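PDB 7C6O: cobalamin biosynthesis protein CobN from Mycobacterium tuberculosis, which is the large, catalytic subunit of cobaltochelatase and probably inserts cobalt into the corrin ring during cobalamin biosynthesis. Local coordinates for residues A[630-635]-A[651-656]; A[716-721]-A[755-760]; A[722-727]-A[1102-1107]; A[849-854]-A[896-901]. One frame throughout, in Å; residues are numbered along the deposited sequence. Where two conformers were deposited one is given.

Contact 1. Residues A[630-635]-A[651-656]; sequences EQLLDE and RQQIWT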
loop_
_atom_site.group_PDB
_atom_site.type_symbol
_atom_site.label_atom_id
_atom_site.label_comp_id
_atom_site.label_asym_id
_atom_site.label_seq_id
_atom_site.Cartn_x
_atom_site.Cartn_y
_atom_site.Cartn_z
ATOM N N GLU A 630 -11.637 -38.394 11.330
ATOM C CA GLU A 630 -12.198 -37.840 12.557
ATOM C C GLU A 630 -12.982 -38.893 13.331
ATOM O O GLU A 630 -12.842 -39.014 14.554
ATOM C CB GLU A 630 -13.089 -36.650 12.197
ATOM C CG GLU A 630 -13.544 -35.781 13.345
ATOM C CD GLU A 630 -14.201 -34.506 12.846
ATOM O OE1 GLU A 630 -14.801 -34.536 11.750
ATOM O OE2 GLU A 630 -14.101 -33.472 13.535
ATOM N N GLN A 631 -13.796 -39.682 12.627
ATOM C CA GLN A 631 -14.591 -40.713 13.286
ATOM C C GLN A 631 -13.705 -41.801 13.882
ATOM O O GLN A 631 -13.960 -42.280 14.994
ATOM C CB GLN A 631 -15.586 -41.313 12.293
ATOM C CG GLN A 631 -16.469 -40.283 11.600
ATOM C CD GLN A 631 -17.226 -40.855 10.413
ATOM O OE1 GLN A 631 -17.173 -42.057 10.145
ATOM N NE2 GLN A 631 -17.932 -39.991 9.692
ATOM N N LEU A 632 -12.657 -42.204 13.157
ATOM C CA LEU A 632 -11.772 -43.247 13.669
ATOM C C LEU A 632 -10.961 -42.752 14.862
ATOM O O LEU A 632 -10.690 -43.520 15.793
ATOM C CB LEU A 632 -10.847 -43.750 12.561
ATOM C CG LEU A 632 -11.506 -44.536 11.423
ATOM C CD1 LEU A 632 -10.458 -45.037 10.436
ATOM C CD2 LEU A 632 -12.325 -45.692 11.971
ATOM N N LEU A 633 -10.562 -41.474 14.853
ATOM C CA LEU A 633 -9.840 -40.919 15.997
ATOM C C LEU A 633 -10.697 -40.944 17.256
ATOM O O LEU A 633 -10.211 -41.290 18.339
ATOM C CB LEU A 633 -9.383 -39.489 15.700
ATOM C CG LEU A 633 -8.322 -39.295 14.617
ATOM C CD1 LEU A 633 -7.928 -37.831 14.515
ATOM C CD2 LEU A 633 -7.108 -40.166 14.891
ATOM N N ASP A 634 -11.972 -40.563 17.136
ATOM C CA ASP A 634 -12.878 -40.651 18.277
ATOM C C ASP A 634 -12.992 -42.085 18.773
ATOM O O ASP A 634 -12.969 -42.336 19.985
ATOM C CB ASP A 634 -14.257 -40.110 17.906
ATOM C CG ASP A 634 -14.239 -38.634 17.582
ATOM O OD1 ASP A 634 -13.256 -37.951 17.947
ATOM O OD2 ASP A 634 -15.216 -38.155 16.967
ATOM N N GLU A 635 -13.120 -43.040 17.851
ATOM C CA GLU A 635 -13.179 -44.443 18.244
ATOM C C GLU A 635 -11.887 -44.878 18.924
ATOM O O GLU A 635 -11.913 -45.643 19.895
ATOM C CB GLU A 635 -13.469 -45.314 17.021
ATOM C CG GLU A 635 -13.626 -46.795 17.328
ATOM C CD GLU A 635 -14.067 -47.595 16.115
ATOM O OE1 GLU A 635 -14.344 -46.980 15.063
ATOM O OE2 GLU A 635 -14.135 -48.838 16.215
ATOM N N ARG A 651 -5.764 -48.951 15.442
ATOM C CA ARG A 651 -4.570 -48.337 14.867
ATOM C C ARG A 651 -4.374 -48.771 13.419
ATOM O O ARG A 651 -4.003 -47.956 12.565
ATOM C CB ARG A 651 -3.331 -48.693 15.692
ATOM C CG ARG A 651 -3.238 -48.045 17.070
ATOM C CD ARG A 651 -1.893 -48.383 17.712
ATOM N NE ARG A 651 -1.774 -47.922 19.094
ATOM C CZ ARG A 651 -1.592 -48.725 20.139
ATOM N NH1 ARG A 651 -1.502 -50.035 19.965
ATOM N NH2 ARG A 651 -1.493 -48.214 21.360
ATOM N N GLN A 652 -4.614 -50.053 13.126
ATOM C CA GLN A 652 -4.480 -50.535 11.755
ATOM C C GLN A 652 -5.503 -49.880 10.837
ATOM O O GLN A 652 -5.183 -49.523 9.697
ATOM C CB GLN A 652 -4.623 -52.058 11.708
ATOM C CG GLN A 652 -3.454 -52.822 12.310
ATOM C CD GLN A 652 -3.618 -54.327 12.200
ATOM O OE1 GLN A 652 -4.586 -54.819 11.620
ATOM N NE2 GLN A 652 -2.668 -55.067 12.761
ATOM N N GLN A 653 -6.745 -49.728 11.311
ATOM C CA GLN A 653 -7.760 -49.034 10.521
ATOM C C GLN A 653 -7.333 -47.608 10.205
ATOM O O GLN A 653 -7.512 -47.131 9.077
ATOM C CB GLN A 653 -9.096 -49.017 11.261
ATOM C CG GLN A 653 -9.804 -50.351 11.358
ATOM C CD GLN A 653 -11.170 -50.215 12.003
ATOM O OE1 GLN A 653 -12.031 -49.483 11.512
ATOM N NE2 GLN A 653 -11.370 -50.904 13.120
ATOM N N ILE A 654 -6.780 -46.908 11.197
ATOM C CA ILE A 654 -6.364 -45.524 10.996
ATOM C C ILE A 654 -5.193 -45.453 10.028
ATOM O O ILE A 654 -5.157 -44.595 9.136
ATOM C CB ILE A 654 -6.031 -44.869 12.350
ATOM C CG1 ILE A 654 -7.307 -44.687 13.177
ATOM C CG2 ILE A 654 -5.313 -43.538 12.151
ATOM C CD1 ILE A 654 -7.060 -44.179 14.589
ATOM N N TRP A 655 -4.220 -46.359 10.175
ATOM C CA TRP A 655 -3.067 -46.342 9.280
ATOM C C TRP A 655 -3.470 -46.691 7.855
ATOM O O TRP A 655 -2.968 -46.093 6.896
ATOM C CB TRP A 655 -1.986 -47.300 9.780
ATOM C CG TRP A 655 -0.718 -47.167 9.004
ATOM C CD1 TRP A 655 -0.140 -48.110 8.207
ATOM C CD2 TRP A 655 0.111 -46.005 8.919
ATOM N NE1 TRP A 655 1.009 -47.610 7.642
ATOM C CE2 TRP A 655 1.184 -46.318 8.062
ATOM C CE3 TRP A 655 0.056 -44.731 9.491
ATOM C CZ2 TRP A 655 2.189 -45.405 7.764
ATOM C CZ3 TRP A 655 1.057 -43.825 9.193
ATOM C CH2 TRP A 655 2.110 -44.168 8.340
ATOM N N THR A 656 -4.377 -47.658 7.699
ATOM C CA THR A 656 -4.900 -47.983 6.376
ATOM C C THR A 656 -5.548 -46.764 5.730
ATOM O O THR A 656 -5.304 -46.466 4.556
ATOM C CB THR A 656 -5.898 -49.137 6.481
ATOM O OG1 THR A 656 -5.197 -50.350 6.781
ATOM C CG2 THR A 656 -6.673 -49.302 5.180
HETATM O O HOH W 1 -14.295 -48.785 13.095
HETATM O O HOH W 2 -13.228 -51.044 15.042
#
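L632 meets I654 and Q653 where helices 624-642 and 647-660 run nearly antiparallel, their local axes 161° apart and 10.0 Å at closest approach. From its root outward, L632 first places CB against I654 CG1 at 3.7 Å; these two residues are also the pair whose CA atoms are nearest across the segments. Beyond CG the side chain divides. CD1 reaches over the backbone carbonyl of Q653, 3.9 Å from its O, while CD2 lies 3.8 Å from Q653 OE1, the two side chains crossing at about a right angle. I654 has CG1 beside its backbone N (chi1 -69°), and the extended chain carries CD1 across to L633 CD2 at 4.0 Å. Toward solvent the apolar seam gives way to water: one molecule donates to E635 OE1 and Q653 OE1, and a second donates to E635 OE2 while accepting from Q653 NE2 at 2.7 Å. The carboxylate and amide are thus joined by two separate bridges, consistent with the modelled orientation of the amide. The two helices form an antiparallel hairpin. On its buried side L633 packs against L689 of helix 675-694; at the surface, D634 forms a salt bridge with R750 of helix 750-769.

Contact 2. Residues A[716-721]-A[755-760]; sequences LVLAIL and QTEAKA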
loop_
_atom_site.group_PDB
_atom_site.type_symbol
_atom_site.label_atom_id
_atom_site.label_comp_id
_atom_site.label_asym_id
_atom_site.label_seq_id
_atom_site.Cartn_x
_atom_site.Cartn_y
_atom_site.Cartn_z
ATOM N N LEU A 716 -19.779 -14.883 9.090
ATOM C CA LEU A 716 -18.794 -13.809 9.050
ATOM C C LEU A 716 -18.595 -13.189 10.428
ATOM O O LEU A 716 -17.456 -12.946 10.846
ATOM C CB LEU A 716 -19.215 -12.753 8.031
ATOM C CG LEU A 716 -18.244 -11.595 7.797
ATOM C CD1 LEU A 716 -16.858 -12.117 7.458
ATOM C CD2 LEU A 716 -18.763 -10.696 6.688
ATOM N N VAL A 717 -19.688 -12.934 11.153
ATOM C CA VAL A 717 -19.566 -12.391 12.504
ATOM C C VAL A 717 -18.806 -13.361 13.401
ATOM O O VAL A 717 -17.933 -12.955 14.178
ATOM C CB VAL A 717 -20.955 -12.056 13.077
ATOM C CG1 VAL A 717 -20.854 -11.760 14.566
ATOM C CG2 VAL A 717 -21.553 -10.865 12.342
ATOM N N LEU A 718 -19.119 -14.658 13.303
ATOM C CA LEU A 718 -18.384 -15.663 14.069
ATOM C C LEU A 718 -16.890 -15.596 13.784
ATOM O O LEU A 718 -16.070 -15.669 14.708
ATOM C CB LEU A 718 -18.915 -17.061 13.752
ATOM C CG LEU A 718 -20.000 -17.658 14.645
ATOM C CD1 LEU A 718 -20.452 -18.994 14.080
ATOM C CD2 LEU A 718 -19.484 -17.819 16.067
ATOM N N ALA A 719 -16.514 -15.463 12.509
ATOM C CA ALA A 719 -15.098 -15.385 12.162
ATOM C C ALA A 719 -14.458 -14.126 12.734
ATOM O O ALA A 719 -13.324 -14.166 13.229
ATOM C CB ALA A 719 -14.924 -15.433 10.645
ATOM N N ILE A 720 -15.170 -13.000 12.678
ATOM C CA ILE A 720 -14.630 -11.750 13.205
ATOM C C ILE A 720 -14.427 -11.849 14.713
ATOM O O ILE A 720 -13.400 -11.412 15.247
ATOM C CB ILE A 720 -15.553 -10.575 12.829
ATOM C CG1 ILE A 720 -15.484 -10.313 11.319
ATOM C CG2 ILE A 720 -15.189 -9.325 13.619
ATOM C CD1 ILE A 720 -16.543 -9.361 10.810
ATOM N N LEU A 721 -15.393 -12.438 15.419
ATOM C CA LEU A 721 -15.347 -12.511 16.874
ATOM C C LEU A 721 -14.348 -13.531 17.401
ATOM O O LEU A 721 -14.072 -13.529 18.605
ATOM C CB LEU A 721 -16.733 -12.843 17.429
ATOM C CG LEU A 721 -17.824 -11.790 17.237
ATOM C CD1 LEU A 721 -19.138 -12.283 17.829
ATOM C CD2 LEU A 721 -17.400 -10.471 17.866
ATOM N N GLN A 755 -16.631 -28.369 20.327
ATOM C CA GLN A 755 -17.721 -28.095 21.257
ATOM C C GLN A 755 -17.840 -26.603 21.544
ATOM O O GLN A 755 -18.951 -26.068 21.630
ATOM C CB GLN A 755 -17.510 -28.888 22.545
ATOM C CG GLN A 755 -17.376 -30.384 22.307
ATOM C CD GLN A 755 -16.861 -31.133 23.518
ATOM O OE1 GLN A 755 -16.844 -30.608 24.630
ATOM N NE2 GLN A 755 -16.431 -32.372 23.304
ATOM N N THR A 756 -16.707 -25.912 21.683
ATOM C CA THR A 756 -16.752 -24.475 21.929
ATOM C C THR A 756 -17.242 -23.720 20.698
ATOM O O THR A 756 -17.973 -22.731 20.820
ATOM C CB THR A 756 -15.376 -23.972 22.360
ATOM O OG1 THR A 756 -14.886 -24.788 23.431
ATOM C CG2 THR A 756 -15.465 -22.534 22.841
ATOM N N GLU A 757 -16.853 -24.174 19.503
ATOM C CA GLU A 757 -17.360 -23.556 18.282
ATOM C C GLU A 757 -18.872 -23.705 18.180
ATOM O O GLU A 757 -19.571 -22.761 17.793
ATOM C CB GLU A 757 -16.672 -24.162 17.057
ATOM C CG GLU A 757 -17.223 -23.685 15.718
ATOM C CD GLU A 757 -16.854 -22.244 15.392
ATOM O OE1 GLU A 757 -15.926 -21.696 16.028
ATOM O OE2 GLU A 757 -17.496 -21.659 14.493
ATOM N N ALA A 758 -19.397 -24.885 18.528
ATOM C CA ALA A 758 -20.844 -25.075 18.519
ATOM C C ALA A 758 -21.525 -24.160 19.530
ATOM O O ALA A 758 -22.591 -23.600 19.250
ATOM C CB ALA A 758 -21.186 -26.539 18.802
ATOM N N LYS A 759 -20.923 -23.995 20.711
ATOM C CA LYS A 759 -21.479 -23.076 21.700
ATOM C C LYS A 759 -21.427 -21.638 21.201
ATOM O O LYS A 759 -22.397 -20.885 21.354
ATOM C CB LYS A 759 -20.727 -23.206 23.026
ATOM C CG LYS A 759 -20.919 -24.536 23.732
ATOM C CD LYS A 759 -20.079 -24.609 24.998
ATOM C CE LYS A 759 -20.354 -25.889 25.769
ATOM N NZ LYS A 759 -20.119 -27.099 24.933
ATOM N N ALA A 760 -20.301 -21.240 20.603
ATOM C CA ALA A 760 -20.182 -19.890 20.066
ATOM C C ALA A 760 -21.193 -19.647 18.954
ATOM O O ALA A 760 -21.838 -18.593 18.910
ATOM C CB ALA A 760 -18.760 -19.649 19.561
#
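L718 reaches from helix 710-722 to helix 750-769, its two methyls meeting different residues of the second helix. Its chi1 of -94° lies well away from a staggered value, whereas chi2 is regular; the departure is in the swing of the whole isobutyl group about CA-CB. CD2 comes to rest at the backbone of A760, 3.8 Å from its O, and 4.0 Å from A760 CB. The other methyl, CD1, approaches E757 OE2 at 4.0 Å, a van der Waals contact with the carboxylate. E757 gets there by a folded chain: CG is anti to the backbone N (chi1 174°), then a bend at chi2 (72°) turns the carboxylate toward the leucine. Its other oxygen, OE1, forms a salt bridge with R737, which holds the polar end while OE2 borders the apolar methyl. Only 114 Å² is buried between the segments, but neighbouring residues extend the packing: L718 also touches R761 and V764 farther along helix 750-769, A760 packs on helix 736-739, and V717 and L721 face helix 784-801.

Contact 3. Residues A[722-727]-A[1102-1107]; sequences RARQLF and RPDAIR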
loop_
_atom_site.group_PDB
_atom_site.type_symbol
_atom_site.label_atom_id
_atom_site.label_comp_id
_atom_site.label_asym_id
_atom_site.label_seq_id
_atom_site.Cartn_x
_atom_site.Cartn_y
_atom_site.Cartn_z
ATOM N N ARG A 722 -13.812 -14.408 16.547
ATOM C CA ARG A 722 -12.887 -15.422 17.039
ATOM C C ARG A 722 -11.582 -14.806 17.525
ATOM O O ARG A 722 -10.943 -15.343 18.438
ATOM C CB ARG A 722 -12.609 -16.462 15.952
ATOM C CG ARG A 722 -11.880 -17.693 16.468
ATOM C CD ARG A 722 -11.424 -18.603 15.343
ATOM N NE ARG A 722 -12.532 -19.288 14.682
ATOM C CZ ARG A 722 -12.375 -20.165 13.696
ATOM N NH1 ARG A 722 -11.156 -20.461 13.259
ATOM N NH2 ARG A 722 -13.432 -20.747 13.145
ATOM N N ALA A 723 -11.179 -13.682 16.947
ATOM C CA ALA A 723 -9.906 -13.073 17.294
ATOM C C ALA A 723 -10.033 -12.200 18.534
ATOM O O ALA A 723 -11.104 -11.666 18.841
ATOM C CB ALA A 723 -9.383 -12.228 16.132
ATOM N N ARG A 724 -8.926 -12.071 19.261
ATOM C CA ARG A 724 -8.852 -11.062 20.306
ATOM C C ARG A 724 -8.884 -9.681 19.657
ATOM O O ARG A 724 -8.198 -9.432 18.658
ATOM C CB ARG A 724 -7.595 -11.263 21.160
ATOM C CG ARG A 724 -6.486 -10.232 20.980
ATOM C CD ARG A 724 -5.501 -10.631 19.888
ATOM N NE ARG A 724 -4.574 -9.544 19.581
ATOM C CZ ARG A 724 -4.639 -8.790 18.488
ATOM N NH1 ARG A 724 -5.580 -9.015 17.580
ATOM N NH2 ARG A 724 -3.758 -7.819 18.298
ATOM N N GLN A 725 -9.704 -8.793 20.203
ATOM C CA GLN A 725 -9.959 -7.512 19.559
ATOM C C GLN A 725 -8.948 -6.462 19.996
ATOM O O GLN A 725 -8.767 -6.221 21.194
ATOM C CB GLN A 725 -11.379 -7.031 19.867
ATOM C CG GLN A 725 -12.475 -7.997 19.438
ATOM C CD GLN A 725 -12.492 -8.246 17.939
ATOM O OE1 GLN A 725 -11.985 -7.440 17.152
ATOM N NE2 GLN A 725 -13.075 -9.369 17.537
ATOM N N LEU A 726 -8.286 -5.850 19.018
ATOM C CA LEU A 726 -7.584 -4.589 19.221
ATOM C C LEU A 726 -8.555 -3.480 18.839
ATOM O O LEU A 726 -8.841 -3.275 17.655
ATOM C CB LEU A 726 -6.307 -4.524 18.386
ATOM C CG LEU A 726 -5.468 -3.252 18.526
ATOM C CD1 LEU A 726 -4.936 -3.101 19.947
ATOM C CD2 LEU A 726 -4.327 -3.252 17.526
ATOM N N PHE A 727 -9.089 -2.789 19.842
ATOM C CA PHE A 727 -10.128 -1.794 19.618
ATOM C C PHE A 727 -9.849 -0.592 20.503
ATOM O O PHE A 727 -9.624 -0.746 21.708
ATOM C CB PHE A 727 -11.517 -2.372 19.911
ATOM C CG PHE A 727 -12.646 -1.506 19.431
ATOM C CD1 PHE A 727 -13.079 -1.577 18.117
ATOM C CD2 PHE A 727 -13.275 -0.624 20.293
ATOM C CE1 PHE A 727 -14.118 -0.781 17.670
ATOM C CE2 PHE A 727 -14.314 0.176 19.852
ATOM C CZ PHE A 727 -14.737 0.095 18.540
ATOM N N ARG A 1102 -2.843 -15.179 13.372
ATOM C CA ARG A 1102 -3.254 -15.026 14.767
ATOM C C ARG A 1102 -2.034 -14.615 15.578
ATOM O O ARG A 1102 -1.189 -15.467 15.908
ATOM C CB ARG A 1102 -3.853 -16.324 15.304
ATOM C CG ARG A 1102 -5.117 -16.763 14.575
ATOM C CD ARG A 1102 -5.296 -18.278 14.614
ATOM N NE ARG A 1102 -5.341 -18.802 15.976
ATOM C CZ ARG A 1102 -5.519 -20.086 16.276
ATOM N NH1 ARG A 1102 -5.671 -20.982 15.311
ATOM N NH2 ARG A 1102 -5.546 -20.475 17.544
ATOM N N PRO A 1103 -1.887 -13.329 15.909
ATOM C CA PRO A 1103 -0.672 -12.885 16.615
ATOM C C PRO A 1103 -0.463 -13.550 17.963
ATOM O O PRO A 1103 0.678 -13.598 18.437
ATOM C CB PRO A 1103 -0.890 -11.372 16.769
ATOM C CG PRO A 1103 -1.883 -11.014 15.713
ATOM C CD PRO A 1103 -2.777 -12.207 15.569
ATOM N N ASP A 1104 -1.516 -14.061 18.596
ATOM C CA ASP A 1104 -1.396 -14.756 19.869
ATOM C C ASP A 1104 -1.218 -16.261 19.704
ATOM O O ASP A 1104 -1.227 -16.988 20.702
ATOM C CB ASP A 1104 -2.615 -14.464 20.749
ATOM C CG ASP A 1104 -3.927 -14.603 20.001
ATOM O OD1 ASP A 1104 -3.902 -14.946 18.799
ATOM O OD2 ASP A 1104 -4.986 -14.361 20.617
ATOM N N ALA A 1105 -1.057 -16.741 18.476
ATOM C CA ALA A 1105 -0.810 -18.150 18.206
ATOM C C ALA A 1105 0.059 -18.265 16.956
ATOM O O ALA A 1105 -0.313 -18.860 15.948
ATOM C CB ALA A 1105 -2.125 -18.913 18.059
ATOM N N ILE A 1106 1.257 -17.684 17.008
ATOM C CA ILE A 1106 2.151 -17.725 15.858
ATOM C C ILE A 1106 2.743 -19.121 15.725
ATOM O O ILE A 1106 3.222 -19.708 16.702
ATOM C CB ILE A 1106 3.238 -16.648 15.987
ATOM C CG1 ILE A 1106 2.649 -15.282 15.631
ATOM C CG2 ILE A 1106 4.431 -16.968 15.098
ATOM C CD1 ILE A 1106 3.606 -14.148 15.792
ATOM N N ARG A 1107 2.687 -19.667 14.512
ATOM C CA ARG A 1107 3.162 -21.011 14.221
ATOM C C ARG A 1107 3.994 -20.990 12.946
ATOM O O ARG A 1107 3.813 -20.129 12.082
ATOM C CB ARG A 1107 1.992 -21.998 14.059
ATOM C CG ARG A 1107 1.168 -22.212 15.320
ATOM C CD ARG A 1107 -0.289 -22.476 14.973
ATOM N NE ARG A 1107 -0.927 -21.286 14.411
ATOM C CZ ARG A 1107 -2.050 -21.299 13.698
ATOM N NH1 ARG A 1107 -2.667 -22.447 13.449
ATOM N NH2 ARG A 1107 -2.554 -20.163 13.230
HETATM O O HOH W 3 -7.367 -15.169 19.496
#
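R724 and D1104 are brought alongside by their first torsions. In the conformer described, one of two modelled, the arginine has chi1 at 108°, off any staggered value, and then bends at chi2 (-90°); the aspartate keeps an ordinary staggered position, CG between its backbone N and carbonyl carbon (chi1 47°). The two chains run side by side, pointing opposite ways. D1104 OD2 lies beside the aliphatic part of R724, 3.8 Å from CD and 4.1 Å from CB, while R724 NE is 4.9 Å from that same OD2. The opposite charges probably attract weakly at this separation; their charged atoms are not in contact. The guanidinium, again in this conformer, presents one face to P1103, whose CG is 4.5 Å from R724 CZ, and its NH1 has a weak hydrogen bond to the carbonyl of R830. A water donates to D1104 OD2 at 2.8 Å and accepts a weak bond from R724 N at 3.5 Å, a loose solvent link between one loop's backbone and the other's carboxylate. P1103 and D1104 are the central residues of a type I beta turn from R1102 to A1105, closed by A1105 N to R1102 O at 2.9 Å. This turn lies between strand 1094-1099 and its antiparallel neighbour, the edge strand 1107-1110 of a mixed sheet, and it meets the loop that follows helix 710-722: a surface contact between two loops.

Contact 4. Residues A[849-854]-A[896-901]; sequences AVPSRL and DDIAEV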
loop_
_atom_site.group_PDB
_atom_site.type_symbol
_atom_site.label_atom_id
_atom_site.label_comp_id
_atom_site.label_asym_id
_atom_site.label_seq_id
_atom_site.Cartn_x
_atom_site.Cartn_y
_atom_site.Cartn_z
ATOM N N ALA A 849 6.376 4.677 12.330
ATOM C CA ALA A 849 5.967 4.027 13.569
ATOM C C ALA A 849 5.851 2.516 13.405
ATOM O O ALA A 849 5.063 1.868 14.102
ATOM C CB ALA A 849 4.648 4.612 14.073
ATOM N N VAL A 850 6.625 1.940 12.488
ATOM C CA VAL A 850 6.629 0.493 12.288
ATOM C C VAL A 850 8.056 -0.020 12.456
ATOM O O VAL A 850 9.003 0.599 11.947
ATOM C CB VAL A 850 6.034 0.107 10.921
ATOM C CG1 VAL A 850 4.558 0.476 10.860
ATOM C CG2 VAL A 850 6.786 0.770 9.782
ATOM N N PRO A 851 8.268 -1.132 13.175
ATOM C CA PRO A 851 7.219 -1.929 13.819
ATOM C C PRO A 851 6.658 -1.298 15.091
ATOM O O PRO A 851 7.388 -0.640 15.837
ATOM C CB PRO A 851 7.938 -3.238 14.151
ATOM C CG PRO A 851 9.355 -2.827 14.361
ATOM C CD PRO A 851 9.606 -1.721 13.372
ATOM N N SER A 852 5.362 -1.493 15.319
ATOM C CA SER A 852 4.775 -1.147 16.600
ATOM C C SER A 852 5.263 -2.119 17.672
ATOM O O SER A 852 5.915 -3.129 17.386
ATOM C CB SER A 852 3.248 -1.175 16.522
ATOM O OG SER A 852 2.767 -2.503 16.392
ATOM N N ARG A 853 4.937 -1.806 18.926
ATOM C CA ARG A 853 5.301 -2.707 20.015
ATOM C C ARG A 853 4.586 -4.047 19.882
ATOM O O ARG A 853 5.165 -5.099 20.180
ATOM C CB ARG A 853 4.993 -2.054 21.362
ATOM C CG ARG A 853 5.865 -0.843 21.667
ATOM C CD ARG A 853 5.572 -0.275 23.048
ATOM N NE ARG A 853 6.461 0.838 23.374
ATOM C CZ ARG A 853 7.649 0.699 23.955
ATOM N NH1 ARG A 853 8.095 -0.508 24.276
ATOM N NH2 ARG A 853 8.391 1.767 24.216
ATOM N N LEU A 854 3.328 -4.034 19.429
ATOM C CA LEU A 854 2.625 -5.292 19.199
ATOM C C LEU A 854 3.267 -6.078 18.064
ATOM O O LEU A 854 3.379 -7.308 18.139
ATOM C CB LEU A 854 1.148 -5.035 18.899
ATOM C CG LEU A 854 0.263 -4.618 20.073
ATOM C CD1 LEU A 854 -1.182 -4.470 19.615
ATOM C CD2 LEU A 854 0.376 -5.627 21.206
ATOM N N ASP A 896 5.164 -6.824 11.325
ATOM C CA ASP A 896 5.624 -8.120 11.826
ATOM C C ASP A 896 6.904 -8.571 11.126
ATOM O O ASP A 896 7.852 -9.026 11.779
ATOM C CB ASP A 896 4.536 -9.179 11.651
ATOM C CG ASP A 896 3.406 -9.036 12.650
ATOM O OD1 ASP A 896 3.373 -8.027 13.383
ATOM O OD2 ASP A 896 2.547 -9.942 12.698
ATOM N N ASP A 897 6.934 -8.481 9.791
ATOM C CA ASP A 897 8.116 -8.892 9.029
ATOM C C ASP A 897 9.354 -8.135 9.484
ATOM O O ASP A 897 10.432 -8.719 9.650
ATOM C CB ASP A 897 7.906 -8.644 7.534
ATOM C CG ASP A 897 6.891 -9.572 6.904
ATOM O OD1 ASP A 897 6.482 -10.571 7.536
ATOM O OD2 ASP A 897 6.508 -9.287 5.746
ATOM N N ILE A 898 9.222 -6.819 9.645
ATOM C CA ILE A 898 10.357 -5.983 10.025
ATOM C C ILE A 898 10.893 -6.409 11.383
ATOM O O ILE A 898 12.107 -6.545 11.579
ATOM C CB ILE A 898 9.946 -4.500 10.025
ATOM C CG1 ILE A 898 9.345 -4.113 8.671
ATOM C CG2 ILE A 898 11.137 -3.622 10.384
ATOM C CD1 ILE A 898 8.400 -2.930 8.744
ATOM N N ALA A 899 9.988 -6.625 12.341
ATOM C CA ALA A 899 10.399 -7.051 13.673
ATOM C C ALA A 899 11.095 -8.406 13.633
ATOM O O ALA A 899 12.037 -8.649 14.397
ATOM C CB ALA A 899 9.185 -7.098 14.599
ATOM N N GLU A 900 10.649 -9.302 12.749
ATOM C CA GLU A 900 11.282 -10.613 12.661
ATOM C C GLU A 900 12.731 -10.493 12.206
ATOM O O GLU A 900 13.616 -11.162 12.751
ATOM C CB GLU A 900 10.500 -11.526 11.715
ATOM C CG GLU A 900 11.036 -12.953 11.681
ATOM C CD GLU A 900 10.295 -13.848 10.704
ATOM O OE1 GLU A 900 9.441 -13.337 9.953
ATOM O OE2 GLU A 900 10.573 -15.067 10.685
ATOM N N VAL A 901 12.992 -9.644 11.210
ATOM C CA VAL A 901 14.365 -9.411 10.768
ATOM C C VAL A 901 15.210 -8.886 11.923
ATOM O O VAL A 901 16.307 -9.387 12.192
ATOM C CB VAL A 901 14.389 -8.442 9.572
ATOM C CG1 VAL A 901 15.825 -8.119 9.185
ATOM C CG2 VAL A 901 13.632 -9.031 8.388
#
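P851 turns its ring toward helix 896-905 and touches two successive residues there with different atoms. CD meets I898 CG2 at 3.9 Å, the two side chains crossing at a slant, while CB faces A899 CB at 4.1 Å. The proline thus straddles the first turn of the helix, and its CA lies 6.0 Å from the CA of A899, the nearest pair of CA atoms between the segments. I898 divides its branches between two partners. Its CG2, anti to the backbone N, serves the proline; CG1 leads along an extended chain (chi2 155°) to CD1, which reaches V850 CG2 at 4.2 Å. The V850-P851 peptide bond is cis, a sharp fold of the backbone consistent with both side chains meeting the same isoleucine. Immediately afterwards S852 acts as N-cap of helix 853-874, its OG bonded to the backbone N of A855, and P851 O accepts a hydrogen bond from the indole NE1 of W911. V951 of helix 949-963 touches both V850 and I898 and extends the apolar cluster. All four touching residues are buried, and their side chains meet through carbon atoms alone. The contact itself therefore rests on shape and the exclusion of water, while directional bonds come from its borders, where D896 forms a salt bridge with R830 and D897 bonds to N1060.

Along the chain, contact 1 comes first, closing a short helical hairpin with 15 residues between its segments, far out on the molecule, its centre about 47 Å from the centre of the chain. Contact 2 opens later and closes a loop of 33 residues. Before it closes, contact 3 begins at the C-terminal end of helix 710-722, so the two cross; they touch where Q725 NE2 probably bonds to I720 O, 3.1 Å away. Contact 3 then spans 374 residues to reach 1102-1107, and contact 4 is nested inside that span. L726 CD2 packs on L854 CD1 at 4.0 Å, linking contacts 3 and 4. Contact 3 thus ties the helical region to a strand connection of the eight-stranded mixed sheet; contact 2 packs helix on helix, and contact 4 sets a loop and helix start against helix 896-905.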